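Local atomic coordinates of glycosyl hydrolase family 2, TIM barrel domain protein (Parabacteroides merdae ATCC 43184, PDB entry 6DXU), a protein that probably hydrolyses beta-glucuronides, as a glycoside hydrolase family 2 beta-glucuronidase of a human gut bacterium. Residues W278-P283 / F318-K323; P420-W425 / D461-A466. One frame throughout, in Å; residues are numbered along the deposited sequence.

How the contacts relate
Contact 1 closes first along the chain and contact 2 follows, their centres about 15 Å apart on the same side of the chain's centre. In contact 1 the loop between strands 263-273 and 286-294 meets the turn between strands 318-320 and 323-331; contact 2 pairs strands 422-429 and 464-468. Strands 318-320, 422-429 and 464-468 all belong to the mixed sheet of the TIM barrel domain. The two contacts also touch directly: Trp278 packs on Pro420 and Ala421, and Phe318 meets Ile423. Contact 1 thus joins a loop of the glycosyl hydrolases family 2 region to the barrel sheet, close to where strand 422-429 begins, while contact 2 builds part of the barrel wall.

Contact 1: residues W278-P283 / F318-K323; sequences WDVDVP and FFLNGK
Asn321 turns CG beside its backbone N (chi1 -67°), which carries the amide to the backbone of Trp278, whereas Leu320 holds CG anti to N (chi1 178°) and sets CD2 against Asp279 and Val280. The one direct hydrogen bond between the segments runs from Asn321 ND2 to Trp278 O, 2.9 Å long and bent to 148° at the hydrogen. The oxygen lies close to the amide plane, but the donor stands above the carbonyl plane. The amide's rotation is fixed from both ends, since OD1 accepts from the backbone N of His309. ND2 also donates to a water, which donates to Asp279 OD2 at 2.8 Å, bridging amide and carboxylate. Leu320 CD2 lies 3.7 Å from Asp279 OD2 and 4.2 Å from Val280 CG1, one methyl packing against both carboxylate and valine. The other carboxylate oxygen, Asp279 OD1, ties its own loop, accepting from Asp281 N at 2.6 Å, above the carboxylate plane, and from Val282 N at 3.1 Å through its anti lone pair. The contact sets a loop with an Asx turn at Asp279 against the first two residues of a type I' turn linking strands 318-320 and 323-331 of the TIM barrel sheet.

Contact 2: residues P420-W425 / D461-A466; sequences PAVIIW and DTRMTA
Backbone hydrogen bonds join Ile423, Trp425, Met464 and Ala466 in parallel register: Met464 N to Ile423 O, Trp425 N to Met464 O at 2.8 Å, nearly along the C=O axis, and Ala466 N to Trp425 O. A further polar link comes from a side chain: Arg463, extended from CG to NE, gives NE to Val422 O at 2.8 Å, almost straight at 169°. The oxygen lies in the guanidinium plane, while the nitrogen stands well above the carbonyl plane. Beyond the two segments, Arg463 NH1 forms a salt bridge with Asp460 and NH2 bonds His417 O; Asp460 OD2 also accepts from Trp425 NE1, so one carboxylate ties indole and guanidinium together. Packing brings Arg463 CD obliquely to the indole, 3.5 Å from Trp425 NE1, with ring and guanidinium planes 62° apart, and Val422 CG1 lies over one indole face near its rim. A leucine in place of Arg463 would probably leave Val422 O and Asp460 without this donor and the indole less firmly fixed. On the face of the sheet opposite Trp425, apolar contact brings Ile424 CG2 to Ala466 CB at 3.6 Å. Together with helix 442-459, these neighbouring parallel strands form a beta-alpha-beta unit of the TIM barrel.

Contact 1: residues W278-P283 / F318-K323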
loop_
_atom_site.group_PDB
_atom_site.type_symbol
_atom_site.label_atom_id
_atom_site.label_comp_id
_atom_site.label_asym_id
_atom_site.label_seq_id
_atom_site.Cartn_x
_atom_site.Cartn_y
_atom_site.Cartn_z
ATOM N N TRP D 278 -5.316 47.210 -23.482
ATOM C CA TRP D 278 -3.946 46.723 -23.397
ATOM C C TRP D 278 -3.440 46.435 -24.805
ATOM O O TRP D 278 -4.138 45.816 -25.610
ATOM C CB TRP D 278 -3.891 45.450 -22.536
ATOM C CG TRP D 278 -2.508 44.918 -22.249
ATOM C CD1 TRP D 278 -1.742 45.168 -21.138
ATOM C CD2 TRP D 278 -1.731 44.047 -23.082
ATOM N NE1 TRP D 278 -0.539 44.492 -21.231
ATOM C CE2 TRP D 278 -0.507 43.807 -22.415
ATOM C CE3 TRP D 278 -1.951 43.445 -24.327
ATOM C CZ2 TRP D 278 0.494 42.990 -22.953
ATOM C CZ3 TRP D 278 -0.959 42.635 -24.860
ATOM C CH2 TRP D 278 0.247 42.410 -24.171
ATOM N N ASP D 279 -2.225 46.882 -25.098
ATOM C CA ASP D 279 -1.621 46.749 -26.414
ATOM C C ASP D 279 -0.130 46.481 -26.248
ATOM O O ASP D 279 0.445 46.765 -25.199
ATOM C CB ASP D 279 -1.885 48.018 -27.244
ATOM C CG ASP D 279 -1.087 48.060 -28.516
ATOM O OD1 ASP D 279 -0.076 48.797 -28.524
ATOM O OD2 ASP D 279 -1.438 47.351 -29.487
ATOM N N VAL D 280 0.495 45.903 -27.284
ATOM C CA VAL D 280 1.925 45.616 -27.179
ATOM C C VAL D 280 2.757 46.889 -27.233
ATOM O O VAL D 280 3.879 46.913 -26.715
ATOM C CB VAL D 280 2.385 44.607 -28.248
ATOM C CG1 VAL D 280 1.768 43.212 -27.970
ATOM C CG2 VAL D 280 2.059 45.088 -29.654
ATOM N N ASP D 281 2.240 47.961 -27.837
ATOM C CA ASP D 281 2.994 49.209 -27.852
ATOM C C ASP D 281 2.684 50.082 -26.650
ATOM O O ASP D 281 3.574 50.789 -26.156
ATOM C CB ASP D 281 2.708 49.992 -29.138
ATOM C CG ASP D 281 3.210 49.274 -30.375
ATOM O OD1 ASP D 281 2.468 49.224 -31.378
ATOM O OD2 ASP D 281 4.339 48.742 -30.339
ATOM N N VAL D 282 1.449 50.032 -26.161
ATOM C CA VAL D 282 1.028 50.775 -24.975
ATOM C C VAL D 282 0.376 49.790 -24.006
ATOM O O VAL D 282 -0.860 49.702 -23.946
ATOM C CB VAL D 282 0.081 51.927 -25.362
ATOM C CG1 VAL D 282 -0.215 52.827 -24.168
ATOM C CG2 VAL D 282 0.693 52.746 -26.493
ATOM N N PRO D 283 1.157 49.007 -23.257
ATOM C CA PRO D 283 0.566 48.072 -22.287
ATOM C C PRO D 283 -0.006 48.857 -21.118
ATOM O O PRO D 283 0.718 49.581 -20.432
ATOM C CB PRO D 283 1.755 47.203 -21.855
ATOM C CG PRO D 283 2.953 48.073 -22.095
ATOM C CD PRO D 283 2.626 48.913 -23.299
ATOM N N PHE D 318 -3.022 37.397 -37.570
ATOM C CA PHE D 318 -3.431 37.605 -36.191
ATOM C C PHE D 318 -3.800 39.065 -35.985
ATOM O O PHE D 318 -3.123 39.963 -36.495
ATOM C CB PHE D 318 -2.299 37.198 -35.237
ATOM C CG PHE D 318 -2.558 37.556 -33.799
ATOM C CD1 PHE D 318 -3.387 36.761 -33.015
ATOM C CD2 PHE D 318 -1.956 38.669 -33.234
ATOM C CE1 PHE D 318 -3.634 37.084 -31.690
ATOM C CE2 PHE D 318 -2.191 39.003 -31.918
ATOM C CZ PHE D 318 -3.035 38.199 -31.137
ATOM N N PHE D 319 -4.889 39.295 -35.251
ATOM C CA PHE D 319 -5.410 40.633 -35.006
ATOM C C PHE D 319 -5.450 40.908 -33.515
ATOM O O PHE D 319 -5.996 40.112 -32.749
ATOM C CB PHE D 319 -6.816 40.811 -35.591
ATOM C CG PHE D 319 -6.827 41.026 -37.076
ATOM C CD1 PHE D 319 -7.165 42.256 -37.601
ATOM C CD2 PHE D 319 -6.481 40.008 -37.944
ATOM C CE1 PHE D 319 -7.168 42.462 -38.969
ATOM C CE2 PHE D 319 -6.479 40.217 -39.312
ATOM C CZ PHE D 319 -6.821 41.439 -39.819
ATOM N N LEU D 320 -4.883 42.039 -33.115
ATOM C CA LEU D 320 -4.952 42.538 -31.746
ATOM C C LEU D 320 -5.766 43.825 -31.766
ATOM O O LEU D 320 -5.412 44.767 -32.485
ATOM C CB LEU D 320 -3.554 42.793 -31.176
ATOM C CG LEU D 320 -3.533 43.371 -29.758
ATOM C CD1 LEU D 320 -4.141 42.363 -28.781
ATOM C CD2 LEU D 320 -2.127 43.757 -29.342
ATOM N N ASN D 321 -6.868 43.846 -31.011
ATOM C CA ASN D 321 -7.712 45.037 -30.905
ATOM C C ASN D 321 -8.170 45.526 -32.280
ATOM O O ASN D 321 -8.174 46.722 -32.565
ATOM C CB ASN D 321 -6.992 46.138 -30.131
ATOM C CG ASN D 321 -6.774 45.765 -28.672
ATOM O OD1 ASN D 321 -7.587 45.052 -28.087
ATOM N ND2 ASN D 321 -5.691 46.263 -28.077
ATOM N N GLY D 322 -8.534 44.579 -33.140
ATOM C CA GLY D 322 -9.097 44.853 -34.447
ATOM C C GLY D 322 -8.115 45.261 -35.527
ATOM O O GLY D 322 -8.550 45.656 -36.613
ATOM N N LYS D 323 -6.807 45.151 -35.296
ATOM C CA LYS D 323 -5.822 45.488 -36.321
ATOM C C LYS D 323 -4.788 44.378 -36.449
ATOM O O LYS D 323 -4.371 43.789 -35.446
ATOM C CB LYS D 323 -5.138 46.808 -35.993
ATOM C CG LYS D 323 -6.134 47.944 -35.767
ATOM C CD LYS D 323 -5.459 49.192 -35.243
ATOM C CE LYS D 323 -6.474 50.283 -34.927
ATOM N NZ LYS D 323 -5.801 51.615 -34.882
HETATM O O HOH W 1 -4.212 47.888 -29.803
#

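Contact 2: residues P420-W425 / D461-A466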
loop_
_atom_site.group_PDB
_atom_site.type_symbol
_atom_site.label_atom_id
_atom_site.label_comp_id
_atom_site.label_asym_id
_atom_site.label_seq_id
_atom_site.Cartn_x
_atom_site.Cartn_y
_atom_site.Cartn_z
ATOM N N PRO D 420 -3.233 39.572 -19.121
ATOM C CA PRO D 420 -3.668 39.903 -20.489
ATOM C C PRO D 420 -2.660 39.491 -21.553
ATOM O O PRO D 420 -3.049 39.268 -22.707
ATOM C CB PRO D 420 -3.876 41.430 -20.447
ATOM C CG PRO D 420 -3.025 41.894 -19.311
ATOM C CD PRO D 420 -3.078 40.775 -18.285
ATOM N N ALA D 421 -1.382 39.349 -21.201
ATOM C CA ALA D 421 -0.392 38.923 -22.192
ATOM C C ALA D 421 -0.710 37.556 -22.785
ATOM O O ALA D 421 -0.397 37.301 -23.953
ATOM C CB ALA D 421 1.006 38.907 -21.561
ATOM N N VAL D 422 -1.301 36.646 -22.005
ATOM C CA VAL D 422 -1.426 35.270 -22.480
ATOM C C VAL D 422 -2.510 35.182 -23.547
ATOM O O VAL D 422 -3.655 35.604 -23.331
ATOM C CB VAL D 422 -1.724 34.311 -21.315
ATOM C CG1 VAL D 422 -1.872 32.881 -21.836
ATOM C CG2 VAL D 422 -0.631 34.401 -20.243
ATOM N N ILE D 423 -2.153 34.624 -24.702
ATOM C CA ILE D 423 -3.122 34.307 -25.747
ATOM C C ILE D 423 -3.202 32.821 -26.060
ATOM O O ILE D 423 -4.166 32.403 -26.718
ATOM C CB ILE D 423 -2.818 35.076 -27.048
ATOM C CG1 ILE D 423 -1.366 34.795 -27.474
ATOM C CG2 ILE D 423 -3.090 36.558 -26.851
ATOM C CD1 ILE D 423 -1.003 35.286 -28.890
ATOM N N ILE D 424 -2.221 32.008 -25.670
ATOM C CA ILE D 424 -2.175 30.604 -26.065
ATOM C C ILE D 424 -1.767 29.744 -24.877
ATOM O O ILE D 424 -0.761 30.027 -24.215
ATOM C CB ILE D 424 -1.197 30.372 -27.237
ATOM C CG1 ILE D 424 -1.802 30.879 -28.549
ATOM C CG2 ILE D 424 -0.839 28.894 -27.354
ATOM C CD1 ILE D 424 -0.803 30.929 -29.708
ATOM N N TRP D 425 -2.529 28.683 -24.626
ATOM C CA TRP D 425 -2.094 27.608 -23.741
ATOM C C TRP D 425 -1.601 26.448 -24.597
ATOM O O TRP D 425 -2.371 25.865 -25.369
ATOM C CB TRP D 425 -3.220 27.143 -22.822
ATOM C CG TRP D 425 -3.890 28.214 -21.964
ATOM C CD1 TRP D 425 -5.226 28.549 -21.986
ATOM C CD2 TRP D 425 -3.294 29.032 -20.939
ATOM N NE1 TRP D 425 -5.486 29.523 -21.050
ATOM C CE2 TRP D 425 -4.324 29.844 -20.398
ATOM C CE3 TRP D 425 -1.990 29.162 -20.427
ATOM C CZ2 TRP D 425 -4.099 30.760 -19.362
ATOM C CZ3 TRP D 425 -1.760 30.075 -19.409
ATOM C CH2 TRP D 425 -2.808 30.874 -18.891
ATOM N N ASP D 461 -12.147 29.297 -22.056
ATOM C CA ASP D 461 -12.406 29.297 -23.489
ATOM C C ASP D 461 -12.065 30.623 -24.155
ATOM O O ASP D 461 -12.386 30.796 -25.335
ATOM C CB ASP D 461 -13.865 28.925 -23.784
ATOM C CG ASP D 461 -14.845 30.027 -23.415
ATOM O OD1 ASP D 461 -15.982 30.005 -23.937
ATOM O OD2 ASP D 461 -14.462 30.948 -22.664
ATOM N N THR D 462 -11.460 31.569 -23.440
ATOM C CA THR D 462 -11.062 32.823 -24.065
ATOM C C THR D 462 -9.694 32.736 -24.713
ATOM O O THR D 462 -9.243 33.718 -25.312
ATOM C CB THR D 462 -11.041 33.980 -23.055
ATOM O OG1 THR D 462 -9.861 33.892 -22.237
ATOM C CG2 THR D 462 -12.292 33.976 -22.186
ATOM N N ARG D 463 -8.991 31.616 -24.574
ATOM C CA ARG D 463 -7.669 31.522 -25.171
ATOM C C ARG D 463 -7.599 30.309 -26.094
ATOM O O ARG D 463 -8.449 29.412 -26.047
ATOM C CB ARG D 463 -6.613 31.485 -24.072
ATOM C CG ARG D 463 -6.603 32.848 -23.352
ATOM C CD ARG D 463 -5.621 32.827 -22.274
ATOM N NE ARG D 463 -5.328 34.130 -21.680
ATOM C CZ ARG D 463 -5.801 34.538 -20.514
ATOM N NH1 ARG D 463 -6.629 33.757 -19.824
ATOM N NH2 ARG D 463 -5.398 35.699 -20.017
ATOM N N MET D 464 -6.606 30.322 -26.974
ATOM C CA MET D 464 -6.406 29.259 -27.947
ATOM C C MET D 464 -5.462 28.196 -27.386
ATOM O O MET D 464 -4.530 28.505 -26.643
ATOM C CB MET D 464 -5.819 29.820 -29.244
ATOM C CG MET D 464 -6.664 30.917 -29.926
ATOM S SD MET D 464 -8.157 30.176 -30.623
ATOM C CE MET D 464 -7.708 30.175 -32.356
ATOM N N THR D 465 -5.716 26.939 -27.741
ATOM C CA THR D 465 -4.741 25.886 -27.474
ATOM C C THR D 465 -3.799 25.736 -28.668
ATOM O O THR D 465 -4.141 26.069 -29.810
ATOM C CB THR D 465 -5.413 24.537 -27.186
ATOM O OG1 THR D 465 -6.100 24.087 -28.361
ATOM C CG2 THR D 465 -6.396 24.642 -26.026
ATOM N N ALA D 466 -2.615 25.192 -28.402
ATOM C CA ALA D 466 -1.647 24.969 -29.470
ATOM C C ALA D 466 -0.705 23.834 -29.101
ATOM O O ALA D 466 -0.548 23.491 -27.928
ATOM C CB ALA D 466 -0.820 26.230 -29.770
#